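Oxalate oxidase 1 (PDB 1FI2) oxidises oxalate with molecular oxygen at a manganese centre to carbon dioxide and hydrogen peroxide, the latter released in the apoplast, and also has superoxide dismutase activity. Local coordinates at residues M98-G110 and M136-V150. Sequence-based numbering, arbitrary orientation.
Sequences MVMKGELLVGILG and MHFQFNVGKTEAYMV. With MN (manganese (II) ion), chain B.
Met100 lays its CB over one face of the Tyr148 ring, 3.5 Å from the ring centroid, where the two chain segments of barley germin pass together from one sheet of the jellyroll to the other. A classic beta bulge causes this: Met100 and Lys101 both oppose Tyr148, whose carbonyl O accepts from the backbone N of each. The Lys101 chain crosses the ring at about a right angle, with CD at its edge, then bends at its last two torsions so that NZ donates to Glu146 O at 3.2 Å. Were Tyr148 replaced by an alanine, the methylene groups of Met100 and Lys101 would probably lose the ring they pack on, and Arg76 its cation-pi partner.

Strands 103-109 and 137-141 run antiparallel, and Gly107 CA sits over the face of the Phe138 ring, 4.1 Å from its centroid. With CG between the backbone N and the carbonyl carbon (chi1 63°), that ring swings back across the neighbouring strand, and a CB on Gly107 would clash with it. Between the two sheets, Leu104 sets CD2 3.8 Å from Ala147 CB and CD1 3.9 Å from Met149 SD; the three residues are buried and close-packed.

By contrast the turn 142-146 is the solvent side: Val142, Lys144 and Thr145 are exposed. Asn141 OD1 accepts from Gly143 N in an Asx turn, while its ND2 donates almost straight to Thr145 O (171°). One water joins Glu103 N to Asn141 OD1 and Thr145 O; Glu103 OE1 forms a salt bridge with Arg124.

At the far end His137 NE2 binds manganese at 2.2 Å, with His88, His90, Glu95 and two waters. One water accepts from Gln139 NE2, while Gln139 OE1 accepts from oxalate-binding Asn85: the three-histidine, one-glutamate site within the cupin beta-barrel.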
loop_
_atom_site.group_PDB
_atom_site.type_symbol
_atom_site.label_atom_id
_atom_site.label_comp_id
_atom_site.label_asym_id
_atom_site.label_seq_id
_atom_site.Cartn_x
_atom_site.Cartn_y
_atom_site.Cartn_z
ATOM N N MET A 98 -2.095 9.355 -24.239
ATOM C CA MET A 98 -2.055 9.091 -25.669
ATOM C C MET A 98 -2.398 10.375 -26.426
ATOM O O MET A 98 -3.365 11.044 -26.067
ATOM C CB MET A 98 -3.008 7.965 -26.092
ATOM C CG MET A 98 -2.916 7.689 -27.590
ATOM S SD MET A 98 -4.087 6.459 -28.186
ATOM C CE MET A 98 -3.219 4.949 -27.789
ATOM N N VAL A 99 -1.619 10.689 -27.456
ATOM C CA VAL A 99 -1.953 11.849 -28.292
ATOM C C VAL A 99 -3.024 11.412 -29.287
ATOM O O VAL A 99 -2.867 10.375 -29.934
ATOM C CB VAL A 99 -0.713 12.399 -29.005
ATOM C CG1 VAL A 99 -1.065 13.415 -30.087
ATOM C CG2 VAL A 99 0.217 13.044 -27.982
ATOM N N MET A 100 -4.104 12.177 -29.380
ATOM C CA MET A 100 -5.187 11.817 -30.287
ATOM C C MET A 100 -5.086 12.505 -31.638
ATOM O O MET A 100 -5.447 11.919 -32.660
ATOM C CB MET A 100 -6.534 12.103 -29.629
ATOM C CG MET A 100 -6.864 11.230 -28.434
ATOM S SD MET A 100 -6.675 9.467 -28.694
ATOM C CE MET A 100 -7.157 9.243 -30.406
ATOM N N LYS A 101 -4.625 13.751 -31.638
ATOM C CA LYS A 101 -4.461 14.482 -32.893
ATOM C C LYS A 101 -3.363 15.528 -32.733
ATOM O O LYS A 101 -3.140 16.026 -31.629
ATOM C CB LYS A 101 -5.772 15.101 -33.346
ATOM C CG LYS A 101 -6.125 16.479 -32.826
ATOM C CD LYS A 101 -7.500 16.921 -33.307
ATOM C CE LYS A 101 -7.586 17.094 -34.806
ATOM N NZ LYS A 101 -6.867 18.296 -35.306
ATOM N N GLY A 102 -2.678 15.842 -33.825
ATOM C CA GLY A 102 -1.633 16.853 -33.804
ATOM C C GLY A 102 -0.266 16.312 -33.424
ATOM O O GLY A 102 -0.007 15.113 -33.419
ATOM N N GLU A 103 0.663 17.241 -33.206
ATOM C CA GLU A 103 2.050 16.940 -32.893
ATOM C C GLU A 103 2.467 17.645 -31.604
ATOM O O GLU A 103 2.515 18.878 -31.565
ATOM C CB GLU A 103 2.969 17.393 -34.032
ATOM C CG GLU A 103 2.613 16.855 -35.406
ATOM C CD GLU A 103 3.502 17.381 -36.511
ATOM O OE1 GLU A 103 4.433 16.651 -36.904
ATOM O OE2 GLU A 103 3.264 18.508 -36.989
ATOM N N LEU A 104 2.752 16.878 -30.555
ATOM C CA LEU A 104 3.136 17.473 -29.284
ATOM C C LEU A 104 4.546 17.112 -28.825
ATOM O O LEU A 104 4.885 15.932 -28.704
ATOM C CB LEU A 104 2.179 17.029 -28.169
ATOM C CG LEU A 104 0.726 17.483 -28.188
ATOM C CD1 LEU A 104 -0.049 16.783 -27.074
ATOM C CD2 LEU A 104 0.606 18.990 -28.023
ATOM N N LEU A 105 5.337 18.134 -28.507
ATOM C CA LEU A 105 6.636 17.909 -27.875
ATOM C C LEU A 105 6.329 17.626 -26.398
ATOM O O LEU A 105 5.719 18.453 -25.716
ATOM C CB LEU A 105 7.579 19.101 -27.993
ATOM C CG LEU A 105 8.909 18.967 -27.237
ATOM C CD1 LEU A 105 9.818 17.956 -27.918
ATOM C CD2 LEU A 105 9.598 20.314 -27.093
ATOM N N VAL A 106 6.643 16.423 -25.956
ATOM C CA VAL A 106 6.391 15.995 -24.583
ATOM C C VAL A 106 7.740 15.895 -23.869
ATOM O O VAL A 106 8.618 15.189 -24.367
ATOM C CB VAL A 106 5.698 14.624 -24.532
ATOM C CG1 VAL A 106 5.478 14.171 -23.091
ATOM C CG2 VAL A 106 4.333 14.697 -25.217
ATOM N N GLY A 107 7.883 16.590 -22.743
ATOM C CA GLY A 107 9.176 16.518 -22.039
ATOM C C GLY A 107 8.974 16.078 -20.591
ATOM O O GLY A 107 8.040 16.496 -19.908
ATOM N N ILE A 108 9.837 15.175 -20.146
ATOM C CA ILE A 108 9.825 14.629 -18.794
ATOM C C ILE A 108 11.198 14.882 -18.168
ATOM O O ILE A 108 12.212 14.589 -18.802
ATOM C CB ILE A 108 9.524 13.123 -18.754
ATOM C CG1 ILE A 108 8.200 12.777 -19.448
ATOM C CG2 ILE A 108 9.489 12.608 -17.319
ATOM C CD1 ILE A 108 8.393 12.340 -20.883
ATOM N N LEU A 109 11.226 15.425 -16.959
ATOM C CA LEU A 109 12.486 15.725 -16.288
ATOM C C LEU A 109 12.795 14.845 -15.089
ATOM O O LEU A 109 12.007 14.710 -14.153
ATOM C CB LEU A 109 12.443 17.209 -15.874
ATOM C CG LEU A 109 12.369 18.185 -17.059
ATOM C CD1 LEU A 109 11.283 19.222 -16.852
ATOM C CD2 LEU A 109 13.722 18.850 -17.281
ATOM N N GLY A 110 13.985 14.242 -15.096
ATOM C CA GLY A 110 14.417 13.419 -13.963
ATOM C C GLY A 110 14.731 14.303 -12.758
ATOM O O GLY A 110 14.944 15.508 -12.902
ATOM N N MET A 136 8.630 16.730 -12.789
ATOM C CA MET A 136 8.232 17.873 -13.613
ATOM C C MET A 136 8.127 17.460 -15.079
ATOM O O MET A 136 8.941 16.673 -15.572
ATOM C CB MET A 136 9.221 19.029 -13.420
ATOM C CG MET A 136 8.700 20.362 -13.942
ATOM S SD MET A 136 9.890 21.713 -13.849
ATOM C CE MET A 136 10.268 21.722 -12.098
ATOM N N HIS A 137 7.107 17.962 -15.775
ATOM C CA HIS A 137 6.908 17.624 -17.185
ATOM C C HIS A 137 6.080 18.691 -17.888
ATOM O O HIS A 137 5.466 19.534 -17.226
ATOM C CB HIS A 137 6.256 16.244 -17.315
ATOM C CG HIS A 137 4.924 16.111 -16.646
ATOM N ND1 HIS A 137 4.790 16.146 -15.274
ATOM C CD2 HIS A 137 3.672 15.929 -17.135
ATOM C CE1 HIS A 137 3.527 16.000 -14.954
ATOM N NE2 HIS A 137 2.805 15.868 -16.058
ATOM N N PHE A 138 6.065 18.675 -19.214
ATOM C CA PHE A 138 5.310 19.657 -19.986
ATOM C C PHE A 138 4.979 19.126 -21.378
ATOM O O PHE A 138 5.528 18.109 -21.801
ATOM C CB PHE A 138 6.156 20.930 -20.166
ATOM C CG PHE A 138 7.429 20.726 -20.947
ATOM C CD1 PHE A 138 7.447 20.798 -22.331
ATOM C CD2 PHE A 138 8.621 20.466 -20.289
ATOM C CE1 PHE A 138 8.616 20.612 -23.042
ATOM C CE2 PHE A 138 9.797 20.277 -20.996
ATOM C CZ PHE A 138 9.797 20.345 -22.375
ATOM N N GLN A 139 4.093 19.821 -22.079
ATOM C CA GLN A 139 3.726 19.492 -23.451
ATOM C C GLN A 139 3.679 20.809 -24.240
ATOM O O GLN A 139 3.256 21.830 -23.702
ATOM C CB GLN A 139 2.417 18.744 -23.633
ATOM C CG GLN A 139 2.389 17.302 -23.148
ATOM C CD GLN A 139 1.956 17.218 -21.696
ATOM O OE1 GLN A 139 1.154 18.038 -21.231
ATOM N NE2 GLN A 139 2.482 16.251 -20.954
ATOM N N PHE A 140 4.135 20.787 -25.483
ATOM C CA PHE A 140 4.162 21.982 -26.330
ATOM C C PHE A 140 3.702 21.625 -27.738
ATOM O O PHE A 140 4.246 20.697 -28.342
ATOM C CB PHE A 140 5.581 22.546 -26.315
ATOM C CG PHE A 140 5.815 23.819 -27.069
ATOM C CD1 PHE A 140 5.427 25.037 -26.545
ATOM C CD2 PHE A 140 6.493 23.808 -28.279
ATOM C CE1 PHE A 140 5.656 26.216 -27.228
ATOM C CE2 PHE A 140 6.734 24.984 -28.968
ATOM C CZ PHE A 140 6.313 26.189 -28.442
ATOM N N ASN A 141 2.695 22.321 -28.268
ATOM C CA ASN A 141 2.183 22.023 -29.604
ATOM C C ASN A 141 3.099 22.579 -30.688
ATOM O O ASN A 141 3.123 23.784 -30.931
ATOM C CB ASN A 141 0.759 22.565 -29.754
ATOM C CG ASN A 141 0.105 22.193 -31.069
ATOM O OD1 ASN A 141 0.709 21.519 -31.904
ATOM N ND2 ASN A 141 -1.134 22.627 -31.269
ATOM N N VAL A 142 3.794 21.684 -31.391
ATOM C CA VAL A 142 4.751 22.090 -32.410
ATOM C C VAL A 142 4.180 22.005 -33.820
ATOM O O VAL A 142 4.885 22.312 -34.785
ATOM C CB VAL A 142 6.050 21.256 -32.362
ATOM C CG1 VAL A 142 6.762 21.436 -31.030
ATOM C CG2 VAL A 142 5.769 19.787 -32.640
ATOM N N GLY A 143 2.924 21.594 -33.940
ATOM C CA GLY A 143 2.279 21.485 -35.243
ATOM C C GLY A 143 1.556 22.781 -35.595
ATOM O O GLY A 143 1.519 23.721 -34.803
ATOM N N LYS A 144 0.961 22.818 -36.785
ATOM C CA LYS A 144 0.242 24.003 -37.236
ATOM C C LYS A 144 -1.255 23.890 -36.966
ATOM O O LYS A 144 -2.010 24.825 -37.228
ATOM C CB LYS A 144 0.447 24.258 -38.726
ATOM C CG LYS A 144 1.876 24.350 -39.227
ATOM C CD LYS A 144 1.927 25.196 -40.495
ATOM C CE LYS A 144 3.026 24.755 -41.442
ATOM N NZ LYS A 144 3.465 25.856 -42.348
ATOM N N THR A 145 -1.696 22.725 -36.514
ATOM C CA THR A 145 -3.091 22.465 -36.222
ATOM C C THR A 145 -3.306 22.309 -34.716
ATOM O O THR A 145 -2.356 22.146 -33.957
ATOM C CB THR A 145 -3.590 21.156 -36.874
ATOM O OG1 THR A 145 -2.829 20.056 -36.351
ATOM C CG2 THR A 145 -3.449 21.191 -38.383
ATOM N N GLU A 146 -4.571 22.341 -34.319
ATOM C CA GLU A 146 -4.917 22.153 -32.909
ATOM C C GLU A 146 -4.581 20.713 -32.529
ATOM O O GLU A 146 -4.814 19.807 -33.335
ATOM C CB GLU A 146 -6.402 22.429 -32.737
ATOM C CG GLU A 146 -6.962 22.251 -31.338
ATOM C CD GLU A 146 -8.476 22.401 -31.353
ATOM O OE1 GLU A 146 -9.106 21.862 -32.290
ATOM O OE2 GLU A 146 -9.016 23.049 -30.439
ATOM N N ALA A 147 -4.023 20.494 -31.345
ATOM C CA ALA A 147 -3.678 19.136 -30.930
ATOM C C ALA A 147 -4.465 18.747 -29.682
ATOM O O ALA A 147 -4.961 19.637 -28.987
ATOM C CB ALA A 147 -2.186 19.019 -30.663
ATOM N N TYR A 148 -4.619 17.444 -29.444
ATOM C CA TYR A 148 -5.291 17.039 -28.204
ATOM C C TYR A 148 -4.809 15.663 -27.761
ATOM O O TYR A 148 -4.373 14.840 -28.563
ATOM C CB TYR A 148 -6.792 17.151 -28.296
ATOM C CG TYR A 148 -7.672 16.012 -28.714
ATOM C CD1 TYR A 148 -8.134 15.079 -27.789
ATOM C CD2 TYR A 148 -8.090 15.864 -30.031
ATOM C CE1 TYR A 148 -8.960 14.034 -28.166
ATOM C CE2 TYR A 148 -8.912 14.825 -30.426
ATOM C CZ TYR A 148 -9.346 13.916 -29.486
ATOM O OH TYR A 148 -10.162 12.875 -29.872
ATOM N N MET A 149 -4.824 15.467 -26.447
ATOM C CA MET A 149 -4.424 14.211 -25.834
ATOM C C MET A 149 -5.395 13.853 -24.711
ATOM O O MET A 149 -6.090 14.721 -24.181
ATOM C CB MET A 149 -3.013 14.314 -25.247
ATOM C CG MET A 149 -2.871 15.381 -24.181
ATOM S SD MET A 149 -1.211 15.548 -23.513
ATOM C CE MET A 149 -1.533 16.516 -22.034
ATOM N N VAL A 150 -5.513 12.572 -24.410
ATOM C CA VAL A 150 -6.299 12.071 -23.288
ATOM C C VAL A 150 -5.356 11.246 -22.411
ATOM O O VAL A 150 -4.654 10.381 -22.944
ATOM C CB VAL A 150 -7.496 11.218 -23.733
ATOM C CG1 VAL A 150 -8.219 10.638 -22.523
ATOM C CG2 VAL A 150 -8.485 12.011 -24.581
HETATM MN MN MN B . 0.618 16.031 -16.476
HETATM O O HOH W 1 -0.449 19.879 -33.853
HETATM O O HOH W 2 0.954 19.963 -37.982
HETATM O O HOH W 3 11.407 16.632 -12.206
HETATM O O HOH W 4 0.827 16.022 -18.699
HETATM O O HOH W 5 -1.704 16.733 -16.702
#